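Local coordinates for phosphoheptose isomerase (Neisseria gonorrhoeae, PDB 5I01), which catalyses the zinc-dependent isomerization of sedoheptulose 7-phosphate to D-glycero-D-manno-heptose 7-phosphate, the first step of glycero-manno-heptose biosynthesis for gonococcal lipooligosaccharide, at the interface of chains A and B. Residues are numbered along the deposited sequence; one frame, centred on the assembly and turned at random. Chains: chain A/B, Phosphoheptose isomerase.

The interface of chains A and B. Residues chain A 53-55, 58, 100, 104; chain B 88, 91-93, 96.
B:Thr92, on helix 88-97 of chain B, meets the backbone of A:Gly55 through its side-chain hydroxyl: A:Gly55 N donates to B:Thr92 OG1 at 2.8 Å, and the angle of 161° at the hydrogen shows a nearly straight bond. The same hydroxyl donates a hydrogen bond within the helix to B:Thr88 O, also 2.8 Å from B:Thr92 OG1, reaching a lone pair in the carbonyl plane. A chi1 of 58° sets OG1 between the helix backbone N and carbonyl carbon, from where it can accept across the interface while donating to the preceding turn. Accepting one bond and donating the other should fix the hydroxyl's rotation. A:Ala58 CB, from helix 56-69, packs 3.5 Å from B:Thr92 OG1. A:Asn54 slants across B:Thr92, its amide oxygen OD1 3.3 Å from B:Thr92 CB, a van der Waals contact.

Farther along the helix, the amides of A:Asn54 and B:Asn96 stack with planes 20° apart, although the two side chains run at about a right angle. A:Asn54 ND2 sits 3.4 Å from B:Asn96 CG, which marks face-to-face packing. The ring of A:Phe100 brings its CE2 corner under B:Asn96, with B:Asn96 N 3.3 Å from A:Phe100 CE2 and tilted well above the ring plane, while CZ reaches B:Thr92 CA at a lower angle. B:Ala93 adds a methyl contact, its CB 3.8 Å from A:Gly55 CA.

The patch belongs to a two-fold interface of the homotetramer. Since A:Asn54, A:Gly55 and B:Asn96 are predicted substrate-binding residues, it likely couples subunit assembly to the shape of an active site shared between chains.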
loop_
_atom_site.group_PDB
_atom_site.type_symbol
_atom_site.label_atom_id
_atom_site.label_comp_id
_atom_site.label_asym_id
_atom_site.label_seq_id
_atom_site.Cartn_x
_atom_site.Cartn_y
_atom_site.Cartn_z
ATOM N N GLY A 53 2.657 -9.795 -8.935
ATOM C CA GLY A 53 1.808 -9.643 -10.109
ATOM C C GLY A 53 1.469 -8.183 -10.345
ATOM O O GLY A 53 1.759 -7.352 -9.478
ATOM N N ASN A 54 0.879 -7.876 -11.508
ATOM C CA ASN A 54 0.483 -6.497 -11.880
ATOM C C ASN A 54 -1.030 -6.290 -11.956
ATOM O O ASN A 54 -1.767 -7.210 -12.311
ATOM C CB ASN A 54 1.082 -6.111 -13.247
ATOM C CG ASN A 54 2.600 -6.073 -13.235
ATOM O OD1 ASN A 54 3.205 -5.344 -12.450
ATOM N ND2 ASN A 54 3.221 -6.856 -14.103
ATOM N N GLY A 55 -1.487 -5.073 -11.657
ATOM C CA GLY A 55 -2.900 -4.703 -11.830
ATOM C C GLY A 55 -3.829 -5.480 -10.923
ATOM O O GLY A 55 -3.656 -5.493 -9.702
ATOM N N ALA A 58 -1.933 -7.832 -8.767
ATOM C CA ALA A 58 -1.289 -7.262 -7.578
ATOM C C ALA A 58 -2.239 -7.371 -6.415
ATOM O O ALA A 58 -1.835 -7.731 -5.326
ATOM C CB ALA A 58 -0.888 -5.808 -7.805
ATOM N N PHE A 100 11.218 -0.394 -14.230
ATOM C CA PHE A 100 10.037 -1.118 -13.753
ATOM C C PHE A 100 10.159 -2.650 -13.796
ATOM O O PHE A 100 9.533 -3.337 -12.995
ATOM C CB PHE A 100 8.776 -0.667 -14.499
ATOM C CG PHE A 100 7.502 -1.192 -13.888
ATOM C CD1 PHE A 100 7.088 -0.762 -12.627
ATOM C CD2 PHE A 100 6.732 -2.138 -14.551
ATOM C CE1 PHE A 100 5.925 -1.256 -12.049
ATOM C CE2 PHE A 100 5.567 -2.630 -13.982
ATOM C CZ PHE A 100 5.164 -2.185 -12.731
ATOM N N PHE A 104 10.053 -6.525 -8.866
ATOM C CA PHE A 104 9.835 -7.788 -8.130
ATOM C C PHE A 104 11.130 -8.595 -7.959
ATOM O O PHE A 104 11.401 -9.125 -6.874
ATOM C CB PHE A 104 8.766 -8.648 -8.823
ATOM C CG PHE A 104 7.430 -7.954 -9.004
ATOM C CD1 PHE A 104 6.893 -7.135 -8.007
ATOM C CD2 PHE A 104 6.692 -8.144 -10.164
ATOM C CE1 PHE A 104 5.672 -6.512 -8.185
ATOM C CE2 PHE A 104 5.464 -7.524 -10.344
ATOM C CZ PHE A 104 4.952 -6.713 -9.356
ATOM N N THR B 88 -1.337 0.252 -5.329
ATOM C CA THR B 88 -0.329 -0.568 -5.979
ATOM C C THR B 88 -0.845 -1.334 -7.204
ATOM O O THR B 88 -0.067 -1.647 -8.109
ATOM C CB THR B 88 0.309 -1.550 -4.979
ATOM O OG1 THR B 88 -0.701 -2.399 -4.424
ATOM C CG2 THR B 88 1.016 -0.789 -3.846
ATOM N N LEU B 91 -0.442 1.510 -9.739
ATOM C CA LEU B 91 0.965 1.705 -10.082
ATOM C C LEU B 91 1.467 0.557 -10.962
ATOM O O LEU B 91 2.160 0.803 -11.948
ATOM C CB LEU B 91 1.854 1.834 -8.833
ATOM C CG LEU B 91 1.656 3.013 -7.873
ATOM C CD1 LEU B 91 2.571 2.882 -6.649
ATOM C CD2 LEU B 91 1.896 4.338 -8.579
ATOM N N THR B 92 1.116 -0.683 -10.621
ATOM C CA THR B 92 1.621 -1.825 -11.381
ATOM C C THR B 92 0.912 -1.980 -12.731
ATOM O O THR B 92 1.557 -2.320 -13.709
ATOM C CB THR B 92 1.596 -3.158 -10.595
ATOM O OG1 THR B 92 0.259 -3.470 -10.170
ATOM C CG2 THR B 92 2.552 -3.113 -9.413
ATOM N N ALA B 93 -0.396 -1.726 -12.795
ATOM C CA ALA B 93 -1.115 -1.756 -14.080
ATOM C C ALA B 93 -0.512 -0.758 -15.059
ATOM O O ALA B 93 -0.169 -1.118 -16.177
ATOM C CB ALA B 93 -2.585 -1.462 -13.881
ATOM N N ASN B 96 3.215 -1.526 -15.954
ATOM C CA ASN B 96 3.306 -2.673 -16.887
ATOM C C ASN B 96 2.854 -2.349 -18.331
ATOM O O ASN B 96 3.544 -2.693 -19.295
ATOM C CB ASN B 96 2.490 -3.853 -16.331
ATOM C CG ASN B 96 2.798 -5.179 -17.022
ATOM O OD1 ASN B 96 3.958 -5.571 -17.140
ATOM N ND2 ASN B 96 1.751 -5.889 -17.453
#